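Local coordinates for YcaO (Methanopyrus kandleri, PDB 6CIB), which binds ATP-type nucleotides with magnesium and, as a YcaO family enzyme, probably activates peptide backbone amides for thioamidation, at residues Trp101-Tyr106 against Tyr126-Glu131; His144-Ser149 against Leu162-Glu167; Gly330-Val335 against Val349-Ala354. One frame throughout, in Å; residues are numbered along the deposited sequence.

The three contacts follow one another along the chain, each closing before the next opens, and all reach the same five-stranded antiparallel sheet. Interaction 1 sits at outermost strand 124-128, interaction 2 at the other outermost strand, 148-150, and interaction 3 is the hairpin 332-336/346-351 between. The centres of interactions 1 and 2 lie about 16 Å apart; that of interaction 3 lies about 11 Å from the first and about 10 Å from the second. Arg350 of interaction 3 forms a salt bridge with Glu131 of interaction 1, and Val165 of interaction 2 packs on Val351. The sheet thus links the loop 101-106 to the magnesium and nucleotide site in interaction 2.

Interaction 1: Trp101-Tyr106 against Tyr126-Glu131; sequences WTPAWY and YVPANE
Trp101 lies across the side chain of Glu131 at about a right angle. The indole stands with CG anti to the backbone N (chi1 168°), which carries its six-membered ring toward the 126-131 segment. CZ3 of Trp101 rests 3.8 Å from CG of Glu131. The ring and the carboxylate are turned 70° apart. At the indole edge, CE3 of Trp101 meets CG1 of Val127 at 3.9 Å. Pro103 lays its CG over one face of the same indole, offset toward the rim. Its CB lies over a face of Trp105, so the proline lies between the faces of the two indoles.

Trp105 approaches Glu131 tip to tip. OE2 of Glu131 lies in the ring plane, 3.5 Å from CZ2 of Trp105. One water gathers the polar ends. It accepts from Trp105 NE1 and Asn130 ND2, and donates to Tyr106 OH and, at 2.6 Å, to OE2 of Glu131. Four side chains from both segments therefore share one water. Further partners hold them too: Glu131 forms salt bridges with Arg350 and Arg363, Tyr106 OH bonds to Asp139, and Asn130 ND2 bonds to the Leu141 carbonyl. The buried carboxylate is probably kept ionised by its two arginines.

Pro128 and Pro103 meet tip to tip, CG of Pro128 being 4.0 Å from CD of Pro103. The phenol of Tyr106 crosses Pro128 obliquely. The backbone adds one nearly straight hydrogen bond, from Trp101 N to Tyr126 O at 2.8 Å, with an N-H...O angle of 172°. Trp101 thus packs on the end of an outer sheet strand and on Glu131. Just after it, the type I beta turn Pro103-Tyr106 brings Trp105 to Glu131 and Tyr106 to Pro128 and Asn130, at the 3-10 turn ending the strand.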
ATOM      1  N   TRP A 101     -17.228  -3.252  14.651  1.00 43.72           N
ATOM      2  CA  TRP A 101     -15.833  -3.250  15.057  1.00 43.02           C
ATOM      3  C   TRP A 101     -15.544  -1.945  15.788  1.00 43.86           C
ATOM      4  O   TRP A 101     -15.652  -0.857  15.208  1.00 43.64           O
ATOM      5  CB  TRP A 101     -14.873  -3.468  13.871  1.00 41.13           C
ATOM      6  CG  TRP A 101     -13.417  -3.177  14.203  1.00 40.60           C
ATOM      7  CD1 TRP A 101     -12.734  -3.566  15.329  1.00 40.26           C
ATOM      8  CD2 TRP A 101     -12.478  -2.436  13.406  1.00 39.69           C
ATOM      9  NE1 TRP A 101     -11.442  -3.099  15.287  1.00 40.05           N
ATOM     10  CE2 TRP A 101     -11.251  -2.415  14.116  1.00 39.66           C
ATOM     11  CE3 TRP A 101     -12.552  -1.794  12.160  1.00 39.64           C
ATOM     12  CZ2 TRP A 101     -10.099  -1.779  13.616  1.00 40.66           C
ATOM     13  CZ3 TRP A 101     -11.404  -1.153  11.662  1.00 39.30           C
ATOM     14  CH2 TRP A 101     -10.198  -1.150  12.395  1.00 40.06           C
ATOM     15  N   THR A 102     -15.195  -2.072  17.067  1.00 44.98           N
ATOM     16  CA  THR A 102     -14.826  -0.934  17.908  1.00 46.70           C
ATOM     17  C   THR A 102     -13.368  -1.105  18.354  1.00 49.13           C
ATOM     18  O   THR A 102     -13.092  -1.906  19.250  1.00 53.55           O
ATOM     19  CB  THR A 102     -15.782  -0.786  19.116  1.00 45.97           C
ATOM     20  OG1 THR A 102     -17.136  -0.803  18.653  1.00 45.83           O
ATOM     21  CG2 THR A 102     -15.532   0.523  19.870  1.00 46.25           C
ATOM     22  N   PRO A 103     -12.431  -0.369  17.717  1.00 48.49           N
ATOM     23  CA  PRO A 103     -11.006  -0.467  18.069  1.00 49.92           C
ATOM     24  C   PRO A 103     -10.726  -0.097  19.527  1.00 51.60           C
ATOM     25  O   PRO A 103     -11.469   0.697  20.119  1.00 49.43           O
ATOM     26  CB  PRO A 103     -10.343   0.554  17.148  1.00 50.08           C
ATOM     27  CG  PRO A 103     -11.285   0.733  16.010  1.00 49.66           C
ATOM     28  CD  PRO A 103     -12.655   0.544  16.580  1.00 49.08           C
ATOM     29  N   ALA A 104      -9.651  -0.668  20.074  1.00 54.55           N
ATOM     30  CA  ALA A 104      -9.250  -0.504  21.481  1.00 57.23           C
ATOM     31  C   ALA A 104      -9.193   0.947  21.975  1.00 60.54           C
ATOM     32  O   ALA A 104      -9.614   1.238  23.099  1.00 62.71           O
ATOM     33  CB  ALA A 104      -7.909  -1.187  21.719  1.00 56.42           C
ATOM     34  N   TRP A 105      -8.698   1.845  21.125  1.00 61.32           N
ATOM     35  CA  TRP A 105      -8.428   3.239  21.502  1.00 61.83           C
ATOM     36  C   TRP A 105      -9.650   4.145  21.705  1.00 63.02           C
ATOM     37  O   TRP A 105      -9.504   5.275  22.185  1.00 64.98           O
ATOM     38  CB  TRP A 105      -7.438   3.878  20.516  1.00 60.55           C
ATOM     39  CG  TRP A 105      -7.803   3.719  19.057  1.00 59.38           C
ATOM     40  CD1 TRP A 105      -8.671   4.496  18.337  1.00 58.70           C
ATOM     41  CD2 TRP A 105      -7.298   2.730  18.146  1.00 57.55           C
ATOM     42  NE1 TRP A 105      -8.740   4.051  17.036  1.00 57.91           N
ATOM     43  CE2 TRP A 105      -7.904   2.974  16.888  1.00 57.17           C
ATOM     44  CE3 TRP A 105      -6.386   1.666  18.266  1.00 56.03           C
ATOM     45  CZ2 TRP A 105      -7.633   2.187  15.754  1.00 55.77           C
ATOM     46  CZ3 TRP A 105      -6.119   0.876  17.134  1.00 54.10           C
ATOM     47  CH2 TRP A 105      -6.744   1.144  15.898  1.00 54.18           C
ATOM     48  N   TYR A 106     -10.842   3.661  21.352  1.00 63.25           N
ATOM     49  CA  TYR A 106     -12.077   4.424  21.561  1.00 65.63           C
ATOM     50  C   TYR A 106     -12.520   4.387  23.025  1.00 69.79           C
ATOM     51  O   TYR A 106     -12.976   3.350  23.524  1.00 69.11           O
ATOM     52  CB  TYR A 106     -13.204   3.934  20.642  1.00 63.48           C
ATOM     53  CG  TYR A 106     -13.123   4.452  19.223  1.00 62.10           C
ATOM     54  CD1 TYR A 106     -13.732   5.661  18.862  1.00 60.65           C
ATOM     55  CD2 TYR A 106     -12.437   3.732  18.236  1.00 60.12           C
ATOM     56  CE1 TYR A 106     -13.657   6.138  17.557  1.00 58.36           C
ATOM     57  CE2 TYR A 106     -12.360   4.198  16.929  1.00 57.27           C
ATOM     58  CZ  TYR A 106     -12.967   5.397  16.595  1.00 57.44           C
ATOM     59  OH  TYR A 106     -12.885   5.860  15.305  1.00 55.89           O
ATOM     60  N   TYR A 126     -20.231  -3.325  10.949  1.00 41.90           N
ATOM     61  CA  TYR A 126     -20.086  -1.869  10.905  1.00 41.76           C
ATOM     62  C   TYR A 126     -18.708  -1.415  11.359  1.00 40.40           C
ATOM     63  O   TYR A 126     -18.163  -1.907  12.350  1.00 40.63           O
ATOM     64  CB  TYR A 126     -21.197  -1.164  11.695  1.00 42.19           C
ATOM     65  CG  TYR A 126     -22.536  -1.240  10.996  1.00 44.35           C
ATOM     66  CD1 TYR A 126     -22.905  -0.280  10.048  1.00 44.33           C
ATOM     67  CD2 TYR A 126     -23.427  -2.293  11.260  1.00 45.02           C
ATOM     68  CE1 TYR A 126     -24.129  -0.355   9.394  1.00 46.61           C
ATOM     69  CE2 TYR A 126     -24.651  -2.381  10.605  1.00 47.24           C
ATOM     70  CZ  TYR A 126     -24.997  -1.407   9.677  1.00 48.34           C
ATOM     71  OH  TYR A 126     -26.207  -1.481   9.030  1.00 50.63           O
ATOM     72  N   VAL A 127     -18.153  -0.477  10.601  1.00 39.10           N
ATOM     73  CA  VAL A 127     -16.803   0.030  10.820  1.00 38.57           C
ATOM     74  C   VAL A 127     -16.936   1.535  11.055  1.00 37.60           C
ATOM     75  O   VAL A 127     -17.741   2.181  10.373  1.00 38.92           O
ATOM     76  CB  VAL A 127     -15.897  -0.326   9.607  1.00 39.12           C
ATOM     77  CG1 VAL A 127     -14.560   0.398   9.641  1.00 38.68           C
ATOM     78  CG2 VAL A 127     -15.642  -1.825   9.570  1.00 40.69           C
ATOM     79  N   PRO A 128     -16.173   2.096  12.021  1.00 36.26           N
ATOM     80  CA  PRO A 128     -16.243   3.548  12.252  1.00 36.84           C
ATOM     81  C   PRO A 128     -15.852   4.314  11.000  1.00 36.17           C
ATOM     82  O   PRO A 128     -14.991   3.849  10.239  1.00 36.67           O
ATOM     83  CB  PRO A 128     -15.203   3.789  13.356  1.00 36.74           C
ATOM     84  CG  PRO A 128     -15.042   2.460  14.032  1.00 37.11           C
ATOM     85  CD  PRO A 128     -15.199   1.454  12.930  1.00 36.40           C
ATOM     86  N   ALA A 129     -16.493   5.462  10.785  1.00 35.28           N
ATOM     87  CA  ALA A 129     -16.182   6.334   9.646  1.00 35.29           C
ATOM     88  C   ALA A 129     -14.702   6.726   9.593  1.00 33.16           C
ATOM     89  O   ALA A 129     -14.137   6.815   8.503  1.00 33.29           O
ATOM     90  CB  ALA A 129     -17.075   7.568   9.641  1.00 36.08           C
ATOM     91  N   ASN A 130     -14.082   6.907  10.765  1.00 32.74           N
ATOM     92  CA  ASN A 130     -12.649   7.264  10.883  1.00 33.74           C
ATOM     93  C   ASN A 130     -11.724   6.136  10.413  1.00 35.64           C
ATOM     94  O   ASN A 130     -10.539   6.365  10.145  1.00 37.48           O
ATOM     95  CB  ASN A 130     -12.300   7.659  12.332  1.00 33.66           C
ATOM     96  CG  ASN A 130     -10.962   8.399  12.452  1.00 34.52           C
ATOM     97  OD1 ASN A 130     -10.778   9.487  11.902  1.00 34.97           O
ATOM     98  ND2 ASN A 130     -10.029   7.813  13.193  1.00 33.73           N
ATOM     99  N   GLU A 131     -12.272   4.924  10.330  1.00 35.46           N
ATOM    100  CA  GLU A 131     -11.548   3.766   9.830  1.00 36.46           C
ATOM    101  C   GLU A 131     -11.863   3.477   8.361  1.00 35.91           C
ATOM    102  O   GLU A 131     -11.407   2.475   7.809  1.00 35.52           O
ATOM    103  CB  GLU A 131     -11.850   2.533  10.693  1.00 37.90           C
ATOM    104  CG  GLU A 131     -11.274   2.573  12.100  1.00 40.14           C
ATOM    105  CD  GLU A 131      -9.770   2.770  12.124  1.00 42.92           C
ATOM    106  OE1 GLU A 131      -9.053   2.128  11.321  1.00 45.95           O
ATOM    107  OE2 GLU A 131      -9.302   3.569  12.955  1.00 45.36           O
TER
HETATM  108  O   HOH W   1     -10.309   5.295  14.692  1.00 49.28           O

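Interaction 2: His144-Ser149 against Leu162-Glu167; sequences HTNGLS and LLEVVE. With MG (magnesium ion), chain H.
The magnesium ion takes the carbonyl O of Leu148 at 2.3 Å, three waters, and Glu81 from helix 68-85. Two of those waters lead to Glu164 on helix 154-177. Water 4 donates to OE1 of Glu164 at 2.7 Å. Water 3 donates to OE2 of Glu164 and accepts a hydrogen bond from Ser149 OG at 2.8 Å. The carboxylate is thus a second-shell group here: OE2 of Glu164 stays 3.7 Å from the metal.

A backbone N-H helps to set the turn of this carboxylate, together with the two waters. Gly147 N donates to OE1 of Glu164 at 2.8 Å, on the anti lone pair, with an N-H...O angle of 153°. The Glu164 chain runs extended, CG anti to the backbone N (chi1 -177°), and reaches from the helix to the turn. Asn146 slides past it in the opposite direction, its amide only 17° from the carboxylate plane. Its OD1 lies 3.5 Å from CG of Glu164.

Further out, a type II beta turn from Thr145 to Leu148 presents the Gly147 N-H. Asn146 N bonds to ND1 of His144 in the ring plane. Asn146 ND2 bonds to Glu356 and reaches the helix through water 2, which donates to Val165 O. Gly147 packs its CA 3.8 Å from CG2 of Val165. A CB here would lie tight against that methyl and jam against the preceding carbonyl.

Ser149 belongs to the ADP pocket, and Glu164 comes within about 4 Å of the nucleotide. The Glu164 carboxylate probably stays ionised and polarises the bound waters. It meets the ion through waters here but is a known magnesium ligand of this protein, consistent with both water-mediated and direct binding.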
ATOM      1  N   HIS A 144      -6.513   7.701   7.870  1.00 31.37           N
ATOM      2  CA  HIS A 144      -5.402   7.415   6.941  1.00 30.82           C
ATOM      3  C   HIS A 144      -5.884   6.549   5.768  1.00 29.39           C
ATOM      4  O   HIS A 144      -7.078   6.255   5.669  1.00 31.36           O
ATOM      5  CB  HIS A 144      -4.191   6.794   7.669  1.00 30.35           C
ATOM      6  CG  HIS A 144      -4.495   5.501   8.357  1.00 32.25           C
ATOM      7  ND1 HIS A 144      -4.565   4.301   7.685  1.00 33.38           N
ATOM      8  CD2 HIS A 144      -4.745   5.220   9.659  1.00 34.41           C
ATOM      9  CE1 HIS A 144      -4.837   3.333   8.544  1.00 35.80           C
ATOM     10  NE2 HIS A 144      -4.960   3.864   9.747  1.00 35.36           N
ATOM     11  N   THR A 145      -4.970   6.162   4.881  1.00 28.61           N
ATOM     12  CA  THR A 145      -5.343   5.465   3.633  1.00 29.94           C
ATOM     13  C   THR A 145      -4.805   4.018   3.514  1.00 30.57           C
ATOM     14  O   THR A 145      -4.867   3.412   2.429  1.00 30.15           O
ATOM     15  CB  THR A 145      -4.928   6.279   2.385  1.00 31.15           C
ATOM     16  OG1 THR A 145      -3.518   6.494   2.413  1.00 31.29           O
ATOM     17  CG2 THR A 145      -5.647   7.641   2.331  1.00 32.58           C
ATOM     18  N   ASN A 146      -4.283   3.463   4.611  1.00 29.59           N
ATOM     19  CA  ASN A 146      -3.830   2.075   4.602  1.00 30.06           C
ATOM     20  C   ASN A 146      -4.991   1.145   4.285  1.00 28.84           C
ATOM     21  O   ASN A 146      -6.017   1.161   4.967  1.00 28.63           O
ATOM     22  CB  ASN A 146      -3.181   1.662   5.930  1.00 30.80           C
ATOM     23  CG  ASN A 146      -2.390   0.362   5.815  1.00 31.03           C
ATOM     24  OD1 ASN A 146      -1.570   0.201   4.914  1.00 30.81           O
ATOM     25  ND2 ASN A 146      -2.621  -0.557   6.740  1.00 30.52           N
ATOM     26  N   GLY A 147      -4.819   0.357   3.227  1.00 27.79           N
ATOM     27  CA  GLY A 147      -5.847  -0.561   2.765  1.00 26.30           C
ATOM     28  C   GLY A 147      -6.801   0.006   1.739  1.00 26.66           C
ATOM     29  O   GLY A 147      -7.708  -0.701   1.289  1.00 26.65           O
ATOM     30  N   LEU A 148      -6.623   1.280   1.389  1.00 26.41           N
ATOM     31  CA  LEU A 148      -7.421   1.920   0.349  1.00 26.86           C
ATOM     32  C   LEU A 148      -6.870   1.575  -1.026  1.00 26.99           C
ATOM     33  O   LEU A 148      -5.677   1.738  -1.277  1.00 29.71           O
ATOM     34  CB  LEU A 148      -7.454   3.442   0.559  1.00 26.74           C
ATOM     35  CG  LEU A 148      -8.245   4.321  -0.407  1.00 27.59           C
ATOM     36  CD1 LEU A 148      -9.755   4.089  -0.285  1.00 26.53           C
ATOM     37  CD2 LEU A 148      -7.885   5.769  -0.125  1.00 26.06           C
ATOM     38  N   SER A 149      -7.738   1.095  -1.915  1.00 26.92           N
ATOM     39  CA  SER A 149      -7.334   0.732  -3.276  1.00 28.32           C
ATOM     40  C   SER A 149      -8.469   0.841  -4.280  1.00 27.53           C
ATOM     41  O   SER A 149      -9.622   0.584  -3.960  1.00 25.77           O
ATOM     42  CB  SER A 149      -6.753  -0.695  -3.326  1.00 29.48           C
ATOM     43  OG  SER A 149      -5.608  -0.801  -2.478  1.00 36.42           O
ATOM     44  N   LEU A 162      -5.481  -5.486   0.532  1.00 27.25           N
ATOM     45  CA  LEU A 162      -5.096  -6.516   1.507  1.00 26.97           C
ATOM     46  C   LEU A 162      -3.584  -6.718   1.560  1.00 25.68           C
ATOM     47  O   LEU A 162      -3.007  -6.776   2.647  1.00 25.48           O
ATOM     48  CB  LEU A 162      -5.796  -7.832   1.193  1.00 28.36           C
ATOM     49  CG  LEU A 162      -5.796  -8.954   2.229  1.00 31.37           C
ATOM     50  CD1 LEU A 162      -6.445  -8.504   3.531  1.00 31.61           C
ATOM     51  CD2 LEU A 162      -6.521 -10.168   1.657  1.00 32.24           C
ATOM     52  N   LEU A 163      -2.954  -6.815   0.389  1.00 25.04           N
ATOM     53  CA  LEU A 163      -1.499  -6.866   0.289  1.00 26.25           C
ATOM     54  C   LEU A 163      -0.826  -5.665   0.950  1.00 27.74           C
ATOM     55  O   LEU A 163       0.168  -5.834   1.655  1.00 29.65           O
ATOM     56  CB  LEU A 163      -1.040  -7.055  -1.170  1.00 26.14           C
ATOM     57  CG  LEU A 163      -1.310  -8.456  -1.781  1.00 25.77           C
ATOM     58  CD1 LEU A 163      -0.915  -8.505  -3.249  1.00 25.70           C
ATOM     59  CD2 LEU A 163      -0.629  -9.584  -1.007  1.00 25.13           C
ATOM     60  N   GLU A 164      -1.382  -4.466   0.744  1.00 28.23           N
ATOM     61  CA  GLU A 164      -0.891  -3.259   1.415  1.00 28.13           C
ATOM     62  C   GLU A 164      -0.940  -3.373   2.947  1.00 26.56           C
ATOM     63  O   GLU A 164       0.020  -3.001   3.633  1.00 26.51           O
ATOM     64  CB  GLU A 164      -1.666  -2.034   0.935  1.00 29.27           C
ATOM     65  CG  GLU A 164      -1.186  -0.716   1.507  1.00 30.44           C
ATOM     66  CD  GLU A 164      -1.841   0.452   0.808  1.00 31.92           C
ATOM     67  OE1 GLU A 164      -2.852   0.962   1.328  1.00 30.45           O
ATOM     68  OE2 GLU A 164      -1.365   0.822  -0.287  1.00 36.10           O
ATOM     69  N   VAL A 165      -2.051  -3.885   3.470  1.00 26.84           N
ATOM     70  CA  VAL A 165      -2.212  -4.099   4.920  1.00 27.59           C
ATOM     71  C   VAL A 165      -1.155  -5.085   5.466  1.00 27.20           C
ATOM     72  O   VAL A 165      -0.566  -4.841   6.525  1.00 27.72           O
ATOM     73  CB  VAL A 165      -3.663  -4.524   5.305  1.00 29.14           C
ATOM     74  CG1 VAL A 165      -3.755  -4.891   6.787  1.00 27.91           C
ATOM     75  CG2 VAL A 165      -4.665  -3.405   5.011  1.00 28.36           C
ATOM     76  N   VAL A 166      -0.905  -6.174   4.735  1.00 26.50           N
ATOM     77  CA  VAL A 166       0.138  -7.151   5.105  1.00 27.24           C
ATOM     78  C   VAL A 166       1.517  -6.487   5.082  1.00 27.87           C
ATOM     79  O   VAL A 166       2.313  -6.662   6.007  1.00 26.37           O
ATOM     80  CB  VAL A 166       0.100  -8.406   4.199  1.00 28.32           C
ATOM     81  CG1 VAL A 166       1.243  -9.370   4.520  1.00 29.63           C
ATOM     82  CG2 VAL A 166      -1.237  -9.114   4.355  1.00 26.83           C
ATOM     83  N   GLU A 167       1.765  -5.701   4.036  1.00 27.00           N
ATOM     84  CA  GLU A 167       3.011  -4.962   3.858  1.00 28.22           C
ATOM     85  C   GLU A 167       3.325  -4.060   5.060  1.00 28.29           C
ATOM     86  O   GLU A 167       4.436  -4.105   5.610  1.00 28.25           O
ATOM     87  CB  GLU A 167       2.921  -4.156   2.560  1.00 28.93           C
ATOM     88  CG  GLU A 167       4.080  -3.228   2.278  1.00 32.24           C
ATOM     89  CD  GLU A 167       3.737  -2.207   1.211  1.00 33.92           C
ATOM     90  OE1 GLU A 167       3.517  -2.606   0.046  1.00 35.98           O
ATOM     91  OE2 GLU A 167       3.695  -1.006   1.534  1.00 33.92           O
TER
HETATM   92 MG    MG H 402      -3.806   2.774  -2.224  1.00 40.22          MG
HETATM   93  O   HOH W   2      -1.170  -2.842   8.241  1.00 26.94           O
HETATM   94  O   HOH W   3      -3.217   0.711  -2.812  1.00 32.94           O
HETATM   95  O   HOH W   4      -3.318   3.210  -0.108  1.00 25.81           O
HETATM   96  O   HOH W   5      -2.108   3.961  -3.116  1.00 34.55           O

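Interaction 3: Gly330-Val335 against Val349-Ala354; sequences GKVIEV and VRVTGA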
ATOM      1  N   GLY A 330      -6.896 -10.875  13.513  1.00 33.69           N
ATOM      2  CA  GLY A 330      -8.286 -10.431  13.637  1.00 30.94           C
ATOM      3  C   GLY A 330      -9.087 -10.606  12.358  1.00 32.52           C
ATOM      4  O   GLY A 330      -8.770 -11.471  11.520  1.00 31.46           O
ATOM      5  N   LYS A 331     -10.124  -9.780  12.216  1.00 31.20           N
ATOM      6  CA  LYS A 331     -11.097  -9.884  11.114  1.00 33.16           C
ATOM      7  C   LYS A 331     -10.621  -9.182   9.847  1.00 32.42           C
ATOM      8  O   LYS A 331      -9.959  -8.143   9.930  1.00 31.64           O
ATOM      9  CB  LYS A 331     -12.448  -9.293  11.532  1.00 33.27           C
ATOM     10  CG  LYS A 331     -13.123 -10.008  12.688  1.00 36.04           C
ATOM     11  CD  LYS A 331     -14.339  -9.219  13.146  1.00 38.22           C
ATOM     12  CE  LYS A 331     -15.013  -9.907  14.318  1.00 39.22           C
ATOM     13  NZ  LYS A 331     -16.373  -9.334  14.511  1.00 40.63           N
ATOM     14  N   VAL A 332     -10.978  -9.747   8.693  1.00 30.41           N
ATOM     15  CA  VAL A 332     -10.697  -9.145   7.376  1.00 30.83           C
ATOM     16  C   VAL A 332     -11.988  -8.497   6.892  1.00 31.37           C
ATOM     17  O   VAL A 332     -12.950  -9.201   6.543  1.00 31.27           O
ATOM     18  CB  VAL A 332     -10.189 -10.190   6.345  1.00 30.37           C
ATOM     19  CG1 VAL A 332      -9.948  -9.551   4.972  1.00 29.96           C
ATOM     20  CG2 VAL A 332      -8.916 -10.858   6.842  1.00 30.59           C
ATOM     21  N   ILE A 333     -12.018  -7.165   6.906  1.00 30.66           N
ATOM     22  CA  ILE A 333     -13.220  -6.401   6.539  1.00 31.58           C
ATOM     23  C   ILE A 333     -12.999  -5.602   5.248  1.00 32.76           C
ATOM     24  O   ILE A 333     -11.956  -4.969   5.076  1.00 33.44           O
ATOM     25  CB  ILE A 333     -13.676  -5.475   7.692  1.00 31.54           C
ATOM     26  CG1 ILE A 333     -13.951  -6.295   8.976  1.00 31.42           C
ATOM     27  CG2 ILE A 333     -14.903  -4.661   7.288  1.00 30.85           C
ATOM     28  CD1 ILE A 333     -14.075  -5.477  10.254  1.00 29.91           C
ATOM     29  N   GLU A 334     -13.986  -5.657   4.352  1.00 33.87           N
ATOM     30  CA  GLU A 334     -14.031  -4.845   3.139  1.00 34.05           C
ATOM     31  C   GLU A 334     -15.195  -3.839   3.214  1.00 35.11           C
ATOM     32  O   GLU A 334     -16.332  -4.211   3.541  1.00 33.50           O
ATOM     33  CB  GLU A 334     -14.191  -5.744   1.909  1.00 35.54           C
ATOM     34  CG  GLU A 334     -14.487  -5.006   0.605  1.00 36.52           C
ATOM     35  CD  GLU A 334     -15.032  -5.901  -0.500  1.00 38.68           C
ATOM     36  OE1 GLU A 334     -15.153  -7.130  -0.308  1.00 41.80           O
ATOM     37  OE2 GLU A 334     -15.345  -5.367  -1.583  1.00 38.50           O
ATOM     38  N   VAL A 335     -14.892  -2.575   2.917  1.00 31.73           N
ATOM     39  CA  VAL A 335     -15.910  -1.532   2.794  1.00 32.99           C
ATOM     40  C   VAL A 335     -15.903  -0.996   1.365  1.00 31.34           C
ATOM     41  O   VAL A 335     -14.873  -0.537   0.868  1.00 30.23           O
ATOM     42  CB  VAL A 335     -15.687  -0.376   3.810  1.00 34.49           C
ATOM     43  CG1 VAL A 335     -16.731   0.724   3.638  1.00 34.28           C
ATOM     44  CG2 VAL A 335     -15.690  -0.892   5.244  1.00 34.55           C
ATOM     45  N   VAL A 349      -9.950  -1.876   2.768  1.00 29.99           N
ATOM     46  CA  VAL A 349      -9.709  -3.140   3.470  1.00 30.07           C
ATOM     47  C   VAL A 349      -9.137  -2.798   4.831  1.00 30.84           C
ATOM     48  O   VAL A 349      -8.166  -2.037   4.925  1.00 32.17           O
ATOM     49  CB  VAL A 349      -8.736  -4.055   2.690  1.00 29.20           C
ATOM     50  CG1 VAL A 349      -8.375  -5.306   3.497  1.00 30.26           C
ATOM     51  CG2 VAL A 349      -9.345  -4.443   1.348  1.00 28.46           C
ATOM     52  N   ARG A 350      -9.771  -3.321   5.875  1.00 30.43           N
ATOM     53  CA  ARG A 350      -9.249  -3.226   7.235  1.00 30.80           C
ATOM     54  C   ARG A 350      -9.041  -4.638   7.782  1.00 31.67           C
ATOM     55  O   ARG A 350      -9.902  -5.507   7.616  1.00 32.23           O
ATOM     56  CB  ARG A 350     -10.197  -2.443   8.166  1.00 29.88           C
ATOM     57  CG  ARG A 350     -10.751  -1.117   7.639  1.00 31.46           C
ATOM     58  CD  ARG A 350      -9.681  -0.074   7.334  1.00 31.67           C
ATOM     59  NE  ARG A 350      -8.960   0.361   8.531  1.00 31.97           N
ATOM     60  CZ  ARG A 350      -7.640   0.319   8.681  1.00 32.85           C
ATOM     61  NH1 ARG A 350      -6.858  -0.121   7.698  1.00 32.98           N
ATOM     62  NH2 ARG A 350      -7.095   0.743   9.821  1.00 33.69           N
ATOM     63  N   VAL A 351      -7.898  -4.858   8.421  1.00 31.37           N
ATOM     64  CA  VAL A 351      -7.640  -6.111   9.138  1.00 31.01           C
ATOM     65  C   VAL A 351      -7.495  -5.708  10.608  1.00 31.05           C
ATOM     66  O   VAL A 351      -6.540  -5.005  10.975  1.00 28.56           O
ATOM     67  CB  VAL A 351      -6.412  -6.867   8.564  1.00 31.53           C
ATOM     68  CG1 VAL A 351      -6.183  -8.191   9.281  1.00 30.13           C
ATOM     69  CG2 VAL A 351      -6.589  -7.126   7.069  1.00 29.97           C
ATOM     70  N   THR A 352      -8.459  -6.137  11.433  1.00 31.13           N
ATOM     71  CA  THR A 352      -8.701  -5.519  12.762  1.00 32.03           C
ATOM     72  C   THR A 352      -7.560  -5.596  13.761  1.00 32.25           C
ATOM     73  O   THR A 352      -7.433  -4.721  14.617  1.00 33.00           O
ATOM     74  CB  THR A 352      -9.984  -6.030  13.451  1.00 32.38           C
ATOM     75  OG1 THR A 352      -9.876  -7.440  13.675  1.00 33.18           O
ATOM     76  CG2 THR A 352     -11.227  -5.719  12.613  1.00 32.11           C
ATOM     77  N   GLY A 353      -6.730  -6.631  13.647  1.00 32.78           N
ATOM     78  CA  GLY A 353      -5.555  -6.780  14.511  1.00 32.80           C
ATOM     79  C   GLY A 353      -4.216  -6.752  13.789  1.00 33.31           C
ATOM     80  O   GLY A 353      -3.203  -7.139  14.373  1.00 34.69           O
ATOM     81  N   ALA A 354      -4.200  -6.309  12.527  1.00 32.00           N
ATOM     82  CA  ALA A 354      -2.930  -6.068  11.810  1.00 30.53           C
ATOM     83  C   ALA A 354      -2.299  -4.798  12.345  1.00 29.45           C
ATOM     84  O   ALA A 354      -3.005  -3.849  12.683  1.00 29.11           O
ATOM     85  CB  ALA A 354      -3.147  -5.958  10.308  1.00 29.17           C
TER
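The strands 332-335 and 349-351 run antiparallel, with the hydrogen-bonded pair Ile333 and Arg350 at the middle of their pairing. Ile333 N donates to Arg350 O at 2.8 Å, nearly along the C=O axis. Arg350 N returns a bond to Ile333 O at 2.9 Å. On either side lie non-hydrogen-bonded pairs, Val332 with Val351 and Glu334 with Val349. There CA-H groups help: Val351 CA approaches Lys331 O at 3.2 Å. Val332, Val349 and Val351 point, with Glu334, to the face turned to helices 154-177 and 313-325. Ile333 and Arg350 take the other face, where Ile333 meets strand 124-128.

The Gly330 end is tight at Thr352. One ladder bond persists, from Thr352 N to Lys331 O. Thr352 OG1, between the backbone N and the carbonyl carbon (chi1 61°), accepts from Lys331 N at 2.8 Å. Both backbone groups of Lys331 are thus gripped by one residue. CG2 of Thr352 meets CD1 of Ile333 at 3.7 Å. Gly330 fits beside OG1, where a CB would clash. The loose, solvent side is the exposed Lys331 side chain, which extends away.

Arg350 carries its charge off the strand to salt bridges with Glu131 and Glu356. Two carboxylates around this buried guanidinium probably offset its charge and keep all three groups ionised.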